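PDB 1VPV: fatty acid-binding protein TM_1468 from Thermotoga maritima, which binds long-chain fatty acids such as palmitate and may take part in lipid transport or fatty acid metabolism. Local coordinates for residues K14-T22 with Y33-Y41; L132-V143 with L161-A172. All coordinates share one frame; numbering follows the deposited sequence.

In the fold
Two contacts, their centres about 15 Å apart, illustrate how a DegV protein holds one fatty acid between two beta sheets. Interaction 1 pairs parallel strands of one sheet, and its L40 reaches the carboxylate end of palmitate, with CD2 of L40 3.4 Å from PLM C2. The carboxylate end is also hydrogen-bonded by S108 and T75. Interaction 2 lies at the other end of the ligand, where CB of A172 is 3.8 Å from the terminal carbon CG of PLM. The two contacts also touch directly: I17 and I35 of interaction 1 pack against A141 of interaction 2, the CD1 of I35 lying 3.7 Å from CB of A141.

Interaction 1. Residues K14-T22 with Y33-Y41; sequences KVKILVDST and YDIDSIPLY. With PLM (palmitic acid), chain D.
Strand 15-20 runs parallel to strand 35-38, the axes of these short segments approaching to 4.6 Å and inclined by 33°, with D36 N bonding to I17 O, V19 N to D36 O and I38 N to V19 O. Just past the end of strand 15-20, the bond from S21 N to I38 O is bent and weak. S21 extends the ladder with its side chain: OG accepts a nearly straight bond from L40 N at 3.0 Å, and D52 is a second partner of the same hydroxyl. On one face, the CG2 methyl of I17 meets CG1 of I35 at 3.9 Å while V19 CG2 touches I35 CG2. On the other, L18 turns CG anti to its own nitrogen (chi1 180°), bringing CD1 over the D36 backbone and 4.0 Å from CB of I38. The end of the pair near K16 carries the charges. K16 bends at chi2 (83°) and crosses D34 at about a right angle; its NZ forms a salt bridge with D34 OD1 at 2.6 Å, on the syn side but somewhat out of the carboxylate plane, while its CE lies 3.8 Å from CB of D36. D34 has a second partner in Y95. A methionine in place of K16 would probably leave D34 OD1 without its positive mate. At the opposite end, L40, which lines the fatty acid site, sets CD1 3.6 Å from CB of D20 and CD2 against T22 CG2. A water joins D20 O to S37 OG. These strands belong to a beta-alpha-beta unit with helix 29-32; strand 97-102 pairs in parallel with the other edge of 15-20, helix 80-92 covers the L18 face, and helix 138-149 packs against I17 and I35.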
loop_
_atom_site.group_PDB
_atom_site.type_symbol
_atom_site.label_atom_id
_atom_site.label_comp_id
_atom_site.label_asym_id
_atom_site.label_seq_id
_atom_site.Cartn_x
_atom_site.Cartn_y
_atom_site.Cartn_z
ATOM N N LYS A 14 -7.151 19.209 -15.212
ATOM C CA LYS A 14 -6.994 17.773 -15.400
ATOM C C LYS A 14 -5.825 17.302 -14.556
ATOM O O LYS A 14 -4.692 17.789 -14.701
ATOM C CB LYS A 14 -6.742 17.461 -16.880
ATOM C CG LYS A 14 -7.982 17.648 -17.804
ATOM C CD LYS A 14 -7.701 17.163 -19.236
ATOM C CE LYS A 14 -6.667 18.035 -19.889
ATOM N NZ LYS A 14 -6.689 17.985 -21.379
ATOM N N VAL A 15 -6.102 16.346 -13.677
ATOM C CA VAL A 15 -5.120 15.886 -12.691
ATOM C C VAL A 15 -4.725 14.420 -12.839
ATOM O O VAL A 15 -5.573 13.542 -12.796
ATOM C CB VAL A 15 -5.666 16.090 -11.258
ATOM C CG1 VAL A 15 -4.587 15.796 -10.230
ATOM C CG2 VAL A 15 -6.161 17.503 -11.076
ATOM N N LYS A 16 -3.432 14.155 -12.996
ATOM C CA LYS A 16 -2.899 12.785 -12.929
ATOM C C LYS A 16 -2.643 12.415 -11.487
ATOM O O LYS A 16 -2.154 13.244 -10.714
ATOM C CB LYS A 16 -1.559 12.679 -13.647
ATOM C CG LYS A 16 -1.081 11.242 -13.813
ATOM C CD LYS A 16 -1.745 10.608 -15.047
ATOM C CE LYS A 16 -1.775 9.112 -14.954
ATOM N NZ LYS A 16 -2.452 8.581 -16.151
ATOM N N ILE A 17 -2.943 11.170 -11.128
ATOM C CA ILE A 17 -2.596 10.673 -9.812
ATOM C C ILE A 17 -1.529 9.599 -10.014
ATOM O O ILE A 17 -1.685 8.692 -10.819
ATOM C CB ILE A 17 -3.811 10.098 -9.079
ATOM C CG1 ILE A 17 -4.798 11.211 -8.757
ATOM C CG2 ILE A 17 -3.386 9.375 -7.794
ATOM C CD1 ILE A 17 -6.176 10.726 -8.248
ATOM N N LEU A 18 -0.433 9.724 -9.286
ATOM C CA LEU A 18 0.623 8.734 -9.332
ATOM C C LEU A 18 0.803 8.121 -7.943
ATOM O O LEU A 18 0.909 8.845 -6.949
ATOM C CB LEU A 18 1.918 9.405 -9.773
ATOM C CG LEU A 18 3.136 8.501 -9.864
ATOM C CD1 LEU A 18 2.997 7.538 -11.005
ATOM C CD2 LEU A 18 4.363 9.390 -10.042
ATOM N N VAL A 19 0.806 6.800 -7.855
ATOM C CA VAL A 19 1.293 6.133 -6.614
ATOM C C VAL A 19 2.553 5.363 -7.011
ATOM O O VAL A 19 2.846 5.195 -8.188
ATOM C CB VAL A 19 0.250 5.190 -5.976
ATOM C CG1 VAL A 19 -1.069 5.958 -5.647
ATOM C CG2 VAL A 19 -0.047 3.986 -6.892
ATOM N N ASP A 20 3.306 4.919 -6.022
ATOM C CA ASP A 20 4.444 4.071 -6.251
ATOM C C ASP A 20 4.027 2.603 -6.178
ATOM O O ASP A 20 2.917 2.296 -5.734
ATOM C CB ASP A 20 5.555 4.420 -5.276
ATOM C CG ASP A 20 5.215 4.073 -3.842
ATOM O OD1 ASP A 20 5.086 2.852 -3.517
ATOM O OD2 ASP A 20 5.116 5.035 -3.044
ATOM N N SER A 21 4.901 1.702 -6.647
ATOM C CA SER A 21 4.539 0.287 -6.765
ATOM C C SER A 21 4.209 -0.379 -5.416
ATOM O O SER A 21 3.493 -1.378 -5.371
ATOM C CB SER A 21 5.651 -0.492 -7.436
ATOM O OG SER A 21 6.825 -0.379 -6.674
ATOM N N THR A 22 4.728 0.186 -4.332
ATOM C CA THR A 22 4.405 -0.286 -2.986
ATOM C C THR A 22 2.965 0.017 -2.539
ATOM O O THR A 22 2.580 -0.419 -1.490
ATOM C CB THR A 22 5.357 0.305 -1.910
ATOM O OG1 THR A 22 5.005 1.652 -1.633
ATOM C CG2 THR A 22 6.766 0.269 -2.386
ATOM N N TYR A 33 -9.762 5.122 -12.215
ATOM C CA TYR A 33 -9.518 6.377 -11.501
ATOM C C TYR A 33 -8.306 7.155 -12.046
ATOM O O TYR A 33 -7.848 8.127 -11.402
ATOM C CB TYR A 33 -9.353 6.124 -9.985
ATOM C CG TYR A 33 -10.586 5.528 -9.373
ATOM C CD1 TYR A 33 -11.785 6.248 -9.331
ATOM C CD2 TYR A 33 -10.585 4.240 -8.876
ATOM C CE1 TYR A 33 -12.939 5.690 -8.771
ATOM C CE2 TYR A 33 -11.729 3.677 -8.337
ATOM C CZ TYR A 33 -12.896 4.404 -8.278
ATOM O OH TYR A 33 -14.018 3.832 -7.724
ATOM N N ASP A 34 -7.820 6.760 -13.228
ATOM C CA ASP A 34 -6.643 7.400 -13.864
ATOM C C ASP A 34 -5.453 7.550 -12.857
ATOM O O ASP A 34 -4.954 8.650 -12.555
ATOM C CB ASP A 34 -7.037 8.729 -14.529
ATOM C CG ASP A 34 -5.925 9.281 -15.446
ATOM O OD1 ASP A 34 -5.014 8.494 -15.786
ATOM O OD2 ASP A 34 -5.957 10.477 -15.836
ATOM N N ILE A 35 -5.060 6.407 -12.304
ATOM C CA ILE A 35 -3.966 6.322 -11.382
ATOM C C ILE A 35 -2.863 5.480 -12.063
ATOM O O ILE A 35 -3.121 4.393 -12.554
ATOM C CB ILE A 35 -4.393 5.646 -10.079
ATOM C CG1 ILE A 35 -5.442 6.475 -9.337
ATOM C CG2 ILE A 35 -3.183 5.373 -9.179
ATOM C CD1 ILE A 35 -6.121 5.714 -8.225
ATOM N N ASP A 36 -1.642 6.009 -12.062
ATOM C CA ASP A 36 -0.479 5.350 -12.595
ATOM C C ASP A 36 0.361 4.866 -11.428
ATOM O O ASP A 36 0.273 5.410 -10.318
ATOM C CB ASP A 36 0.317 6.373 -13.399
ATOM C CG ASP A 36 1.282 5.747 -14.408
ATOM O OD1 ASP A 36 1.369 4.499 -14.509
ATOM O OD2 ASP A 36 1.965 6.546 -15.094
ATOM N N SER A 37 1.193 3.867 -11.702
ATOM C CA SER A 37 2.078 3.267 -10.724
ATOM C C SER A 37 3.549 3.421 -11.164
ATOM O O SER A 37 3.903 3.038 -12.273
ATOM C CB SER A 37 1.732 1.777 -10.569
ATOM O OG SER A 37 2.348 1.254 -9.410
ATOM N N ILE A 38 4.395 4.003 -10.310
ATOM C CA ILE A 38 5.819 4.125 -10.640
ATOM C C ILE A 38 6.593 3.013 -9.925
ATOM O O ILE A 38 6.467 2.865 -8.731
ATOM C CB ILE A 38 6.422 5.525 -10.322
ATOM C CG1 ILE A 38 7.908 5.539 -10.650
ATOM C CG2 ILE A 38 6.191 5.947 -8.863
ATOM C CD1 ILE A 38 8.523 6.928 -10.571
ATOM N N PRO A 39 7.372 2.213 -10.679
ATOM C CA PRO A 39 8.053 1.066 -10.072
ATOM C C PRO A 39 9.196 1.427 -9.119
ATOM O O PRO A 39 10.040 2.268 -9.435
ATOM C CB PRO A 39 8.621 0.287 -11.277
ATOM C CG PRO A 39 8.132 0.975 -12.506
ATOM C CD PRO A 39 7.642 2.327 -12.130
ATOM N N LEU A 40 9.222 0.774 -7.967
ATOM C CA LEU A 40 10.462 0.661 -7.231
ATOM C C LEU A 40 11.220 -0.563 -7.785
ATOM O O LEU A 40 10.742 -1.253 -8.696
ATOM C CB LEU A 40 10.199 0.520 -5.727
ATOM C CG LEU A 40 9.975 1.804 -4.946
ATOM C CD1 LEU A 40 8.606 2.426 -5.286
ATOM C CD2 LEU A 40 10.090 1.552 -3.460
ATOM N N TYR A 41 12.398 -0.817 -7.222
ATOM C CA TYR A 41 13.285 -1.861 -7.711
ATOM C C TYR A 41 13.590 -2.942 -6.678
ATOM O O TYR A 41 13.631 -2.704 -5.467
ATOM C CB TYR A 41 14.585 -1.262 -8.209
ATOM C CG TYR A 41 14.393 -0.218 -9.268
ATOM C CD1 TYR A 41 14.177 -0.574 -10.590
ATOM C CD2 TYR A 41 14.456 1.139 -8.946
ATOM C CE1 TYR A 41 13.988 0.382 -11.572
ATOM C CE2 TYR A 41 14.293 2.125 -9.936
ATOM C CZ TYR A 41 14.053 1.733 -11.243
ATOM O OH TYR A 41 13.882 2.698 -12.213
HETATM C C1 PLM D . 12.370 1.048 -0.669
HETATM O O1 PLM D . 12.523 2.305 -0.684
HETATM O O2 PLM D . 13.340 0.254 -0.889
HETATM C C2 PLM D . 10.983 0.511 -0.403
HETATM C C3 PLM D . 10.847 0.015 1.022
HETATM C C4 PLM D . 9.490 -0.649 1.215
HETATM C C5 PLM D . 9.407 -1.204 2.634
HETATM C C6 PLM D . 8.091 -1.888 2.905
HETATM C C7 PLM D . 7.973 -2.384 4.337
HETATM C C8 PLM D . 6.848 -3.405 4.474
HETATM C C9 PLM D . 5.487 -2.743 4.447
HETATM C CA PLM D . 4.359 -3.754 4.496
HETATM C CB PLM D . 3.016 -3.052 4.625
HETATM C CC PLM D . 1.877 -4.037 4.377
HETATM C CD PLM D . 0.494 -3.416 4.661
HETATM C CE PLM D . -0.645 -4.312 4.207
HETATM C CF PLM D . -2.007 -3.797 4.646
HETATM C CG PLM D . -2.573 -2.740 3.693
HETATM O O HOH W 1 0.827 0.304 -7.100
#

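Interaction 2. Residues L132-V143 with L161-A172; sequences LASGAIPLPARV and LDERMKNKDFKA. With PLM (palmitic acid), chain D.
P140 rests on the ring of F170, with CD over one face, 4.0 Å from the ring centroid and 21° off its normal, a CH-pi contact. The two side chains slide past each other in opposite directions. F170 places CG anti to its carbonyl carbon (chi1 -47°), which carries the ring in among the helix side chains: CB of L139 lies 3.8 Å from CD1 of F170, and V143 CG2 comes in at the edge, near the ring plane. L132 crosses F170 at about a right angle and sets its CD1 3.7 Å from CB of F170. P140 is also gripped from helix 154-166, where the end methyl CE of the selenomethionine M165 lies 3.7 Å from its CB and L161 CD2 reaches its carbonyl oxygen. Here two consecutive helices, the axes of their short segments 138-143 and 161-166 inclined by 145°, pack against each other before the chain turns through a Schellman motif at K168 and enters strand 170-176, an inner strand of a mixed sheet that helix 138-149 covers. The strand then brings A172 to A136, CB to CB at 3.9 Å, and both residues meet the methyl end of palmitate along with S134 and G135. Packing is looser on the more solvent-exposed side, around the only partly buried R164. V143 approaches the R164 guanidinium obliquely, no nearer than 4.0 Å from CG1 to NH1. NE of R164 makes a salt bridge to D169 OD2 at 3.0 Å, in the guanidinium plane, and NH2 pairs with E294. NZ of K171 bonds to K168 O and pairs with D235.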
loop_
_atom_site.group_PDB
_atom_site.type_symbol
_atom_site.label_atom_id
_atom_site.label_comp_id
_atom_site.label_asym_id
_atom_site.label_seq_id
_atom_site.Cartn_x
_atom_site.Cartn_y
_atom_site.Cartn_z
ATOM N N LEU A 132 1.673 5.575 4.963
ATOM C CA LEU A 132 1.159 4.235 4.860
ATOM C C LEU A 132 1.978 3.447 3.877
ATOM O O LEU A 132 3.110 3.830 3.539
ATOM C CB LEU A 132 -0.316 4.259 4.491
ATOM C CG LEU A 132 -1.196 4.978 5.532
ATOM C CD1 LEU A 132 -2.502 5.335 4.890
ATOM C CD2 LEU A 132 -1.390 4.156 6.788
ATOM N N ALA A 133 1.442 2.293 3.506
ATOM C CA ALA A 133 2.052 1.446 2.510
ATOM C C ALA A 133 1.019 0.424 2.050
ATOM O O ALA A 133 0.007 0.229 2.738
ATOM C CB ALA A 133 3.253 0.781 3.067
ATOM N N SER A 134 1.282 -0.164 0.873
ATOM C CA SER A 134 0.525 -1.261 0.293
ATOM C C SER A 134 -0.907 -0.842 0.113
ATOM O O SER A 134 -1.139 0.319 -0.230
ATOM C CB SER A 134 0.650 -2.522 1.131
ATOM O OG SER A 134 -0.131 -3.580 0.589
ATOM N N GLY A 135 -1.863 -1.771 0.321
ATOM C CA GLY A 135 -3.287 -1.550 -0.068
ATOM C C GLY A 135 -3.991 -0.391 0.644
ATOM O O GLY A 135 -5.129 -0.025 0.309
ATOM N N ALA A 136 -3.367 0.197 1.650
ATOM C CA ALA A 136 -3.976 1.356 2.261
ATOM C C ALA A 136 -3.791 2.610 1.403
ATOM O O ALA A 136 -4.612 3.496 1.467
ATOM C CB ALA A 136 -3.446 1.571 3.637
ATOM N N ILE A 137 -2.731 2.683 0.599
ATOM C CA ILE A 137 -2.407 3.910 -0.146
ATOM C C ILE A 137 -3.418 4.274 -1.231
ATOM O O ILE A 137 -3.704 5.463 -1.428
ATOM C CB ILE A 137 -0.991 3.859 -0.766
ATOM C CG1 ILE A 137 0.054 4.122 0.309
ATOM C CG2 ILE A 137 -0.817 4.918 -1.926
ATOM C CD1 ILE A 137 1.418 3.596 -0.049
ATOM N N PRO A 138 -3.939 3.280 -1.962
ATOM C CA PRO A 138 -4.939 3.604 -2.981
ATOM C C PRO A 138 -6.254 4.157 -2.439
ATOM O O PRO A 138 -7.028 4.757 -3.196
ATOM C CB PRO A 138 -5.206 2.256 -3.664
ATOM C CG PRO A 138 -4.077 1.368 -3.242
ATOM C CD PRO A 138 -3.618 1.853 -1.933
ATOM N N LEU A 139 -6.533 3.919 -1.164
ATOM C CA LEU A 139 -7.790 4.375 -0.569
ATOM C C LEU A 139 -7.855 5.896 -0.656
ATOM O O LEU A 139 -8.767 6.419 -1.275
ATOM C CB LEU A 139 -7.994 3.839 0.877
ATOM C CG LEU A 139 -8.140 2.320 1.006
ATOM C CD1 LEU A 139 -8.060 1.852 2.421
ATOM C CD2 LEU A 139 -9.421 1.846 0.366
ATOM N N PRO A 140 -6.858 6.607 -0.107
ATOM C CA PRO A 140 -6.813 8.073 -0.334
ATOM C C PRO A 140 -6.694 8.543 -1.794
ATOM O O PRO A 140 -7.082 9.671 -2.095
ATOM C CB PRO A 140 -5.606 8.531 0.491
ATOM C CG PRO A 140 -4.828 7.314 0.796
ATOM C CD PRO A 140 -5.786 6.162 0.790
ATOM N N ALA A 141 -6.189 7.704 -2.688
ATOM C CA ALA A 141 -6.139 8.051 -4.117
ATOM C C ALA A 141 -7.495 8.035 -4.762
ATOM O O ALA A 141 -7.821 8.928 -5.558
ATOM C CB ALA A 141 -5.233 7.117 -4.868
ATOM N N ARG A 142 -8.260 6.983 -4.493
ATOM C CA ARG A 142 -9.647 6.914 -4.941
ATOM C C ARG A 142 -10.415 8.131 -4.469
ATOM O O ARG A 142 -11.125 8.767 -5.256
ATOM C CB ARG A 142 -10.343 5.682 -4.436
ATOM C CG ARG A 142 -11.830 5.635 -4.814
ATOM C CD ARG A 142 -12.418 4.254 -4.676
ATOM N NE ARG A 142 -12.266 3.779 -3.298
ATOM C CZ ARG A 142 -12.660 2.581 -2.869
ATOM N NH1 ARG A 142 -13.269 1.731 -3.684
ATOM N NH2 ARG A 142 -12.463 2.237 -1.603
ATOM N N VAL A 143 -10.267 8.440 -3.192
ATOM C CA VAL A 143 -11.015 9.533 -2.579
ATOM C C VAL A 143 -10.632 10.842 -3.229
ATOM O O VAL A 143 -11.483 11.644 -3.498
ATOM C CB VAL A 143 -10.767 9.611 -1.045
ATOM C CG1 VAL A 143 -11.338 10.870 -0.483
ATOM C CG2 VAL A 143 -11.396 8.381 -0.331
ATOM N N LEU A 161 -7.676 15.161 2.683
ATOM C CA LEU A 161 -6.784 14.001 2.960
ATOM C C LEU A 161 -6.098 14.167 4.291
ATOM O O LEU A 161 -6.054 13.226 5.091
ATOM C CB LEU A 161 -5.699 13.830 1.910
ATOM C CG LEU A 161 -6.124 13.597 0.460
ATOM C CD1 LEU A 161 -4.869 13.323 -0.346
ATOM C CD2 LEU A 161 -7.129 12.452 0.287
ATOM N N ASP A 162 -5.562 15.360 4.546
ATOM C CA ASP A 162 -4.871 15.588 5.821
ATOM C C ASP A 162 -5.817 15.368 7.006
ATOM O O ASP A 162 -5.463 14.676 7.958
ATOM C CB ASP A 162 -4.262 16.996 5.884
ATOM C CG ASP A 162 -3.198 17.125 6.972
ATOM O OD1 ASP A 162 -2.177 16.402 6.892
ATOM O OD2 ASP A 162 -3.373 17.948 7.905
ATOM N N GLU A 163 -7.012 15.952 6.958
ATOM C CA GLU A 163 -7.953 15.768 8.048
ATOM C C GLU A 163 -8.258 14.291 8.266
ATOM O O GLU A 163 -8.271 13.819 9.385
ATOM C CB GLU A 163 -9.271 16.481 7.784
ATOM C CG GLU A 163 -9.191 17.964 7.769
ATOM C CD GLU A 163 -10.341 18.602 6.992
ATOM O OE1 GLU A 163 -11.509 18.144 7.166
ATOM O OE2 GLU A 163 -10.065 19.551 6.214
ATOM N N ARG A 164 -8.528 13.565 7.195
ATOM C CA ARG A 164 -8.902 12.175 7.329
ATOM C C ARG A 164 -7.769 11.264 7.788
ATOM O O ARG A 164 -7.985 10.420 8.675
ATOM C CB ARG A 164 -9.599 11.692 6.060
ATOM C CG ARG A 164 -10.981 12.355 5.984
ATOM C CD ARG A 164 -11.879 11.788 4.974
ATOM N NE ARG A 164 -12.128 10.384 5.227
ATOM C CZ ARG A 164 -12.573 9.528 4.319
ATOM N NH1 ARG A 164 -12.860 9.925 3.080
ATOM N NH2 ARG A 164 -12.757 8.275 4.672
HETATM N N MSE A 165 -6.571 11.476 7.246
HETATM C CA MSE A 165 -5.363 10.825 7.742
HETATM C C MSE A 165 -5.146 11.125 9.203
HETATM O O MSE A 165 -4.808 10.235 9.951
HETATM C CB MSE A 165 -4.129 11.255 6.961
HETATM C CG MSE A 165 -3.935 10.458 5.672
HETATM SE SE MSE A 165 -2.767 11.384 4.336
HETATM C CE MSE A 165 -3.147 10.236 2.645
ATOM N N LYS A 166 -5.334 12.370 9.618
ATOM C CA LYS A 166 -5.121 12.699 11.017
ATOM C C LYS A 166 -6.187 12.110 11.957
ATOM O O LYS A 166 -5.904 11.889 13.139
ATOM C CB LYS A 166 -4.964 14.203 11.228
ATOM C CG LYS A 166 -3.538 14.629 10.924
ATOM C CD LYS A 166 -3.374 16.137 10.929
ATOM C CE LYS A 166 -1.988 16.533 10.403
ATOM N NZ LYS A 166 -1.899 18.016 10.311
ATOM N N ASN A 167 -7.389 11.877 11.434
ATOM C CA ASN A 167 -8.400 11.065 12.108
ATOM C C ASN A 167 -8.144 9.552 11.981
ATOM O O ASN A 167 -8.914 8.755 12.494
ATOM C CB ASN A 167 -9.794 11.386 11.553
ATOM C CG ASN A 167 -10.510 12.456 12.342
ATOM O OD1 ASN A 167 -10.741 12.320 13.553
ATOM N ND2 ASN A 167 -10.895 13.520 11.662
ATOM N N LYS A 168 -7.098 9.142 11.274
ATOM C CA LYS A 168 -6.787 7.708 11.155
ATOM C C LYS A 168 -7.919 6.946 10.445
ATOM O O LYS A 168 -8.260 5.809 10.826
ATOM C CB LYS A 168 -6.513 7.063 12.542
ATOM C CG LYS A 168 -5.617 7.867 13.528
ATOM N N ASP A 169 -8.477 7.579 9.416
ATOM C CA ASP A 169 -9.505 6.974 8.581
ATOM C C ASP A 169 -8.943 5.998 7.562
ATOM O O ASP A 169 -9.706 5.268 6.916
ATOM C CB ASP A 169 -10.222 8.064 7.773
ATOM C CG ASP A 169 -11.155 8.920 8.618
ATOM O OD1 ASP A 169 -11.554 8.470 9.705
ATOM O OD2 ASP A 169 -11.480 10.044 8.173
ATOM N N PHE A 170 -7.633 6.056 7.328
ATOM C CA PHE A 170 -6.944 5.045 6.491
ATOM C C PHE A 170 -5.978 4.222 7.349
ATOM O O PHE A 170 -5.109 4.781 7.997
ATOM C CB PHE A 170 -6.203 5.701 5.347
ATOM C CG PHE A 170 -7.033 6.723 4.598
ATOM C CD1 PHE A 170 -8.048 6.317 3.751
ATOM C CD2 PHE A 170 -6.793 8.071 4.740
ATOM C CE1 PHE A 170 -8.786 7.223 3.080
ATOM C CE2 PHE A 170 -7.539 8.996 4.051
ATOM C CZ PHE A 170 -8.527 8.585 3.228
ATOM N N LYS A 171 -6.166 2.911 7.359
ATOM C CA LYS A 171 -5.398 1.991 8.192
ATOM C C LYS A 171 -4.789 0.887 7.356
ATOM O O LYS A 171 -5.327 0.506 6.308
ATOM C CB LYS A 171 -6.327 1.376 9.238
ATOM C CG LYS A 171 -7.103 2.425 10.015
ATOM C CD LYS A 171 -7.930 1.790 11.049
ATOM C CE LYS A 171 -8.672 2.830 11.841
ATOM N NZ LYS A 171 -7.699 3.650 12.614
ATOM N N ALA A 172 -3.637 0.404 7.805
ATOM C CA ALA A 172 -2.975 -0.771 7.212
ATOM C C ALA A 172 -2.678 -1.768 8.337
ATOM O O ALA A 172 -1.990 -1.430 9.319
ATOM C CB ALA A 172 -1.715 -0.358 6.513
HETATM C C1 PLM D . 12.370 1.048 -0.669
HETATM O O1 PLM D . 12.523 2.305 -0.684
HETATM O O2 PLM D . 13.340 0.254 -0.889
HETATM C C2 PLM D . 10.983 0.511 -0.403
HETATM C C3 PLM D . 10.847 0.015 1.022
HETATM C C4 PLM D . 9.490 -0.649 1.215
HETATM C C5 PLM D . 9.407 -1.204 2.634
HETATM C C6 PLM D . 8.091 -1.888 2.905
HETATM C C7 PLM D . 7.973 -2.384 4.337
HETATM C C8 PLM D . 6.848 -3.405 4.474
HETATM C C9 PLM D . 5.487 -2.743 4.447
HETATM C CA PLM D . 4.359 -3.754 4.496
HETATM C CB PLM D . 3.016 -3.052 4.625
HETATM C CC PLM D . 1.877 -4.037 4.377
HETATM C CD PLM D . 0.494 -3.416 4.661
HETATM C CE PLM D . -0.645 -4.312 4.207
HETATM C CF PLM D . -2.007 -3.797 4.646
HETATM C CG PLM D . -2.573 -2.740 3.693
#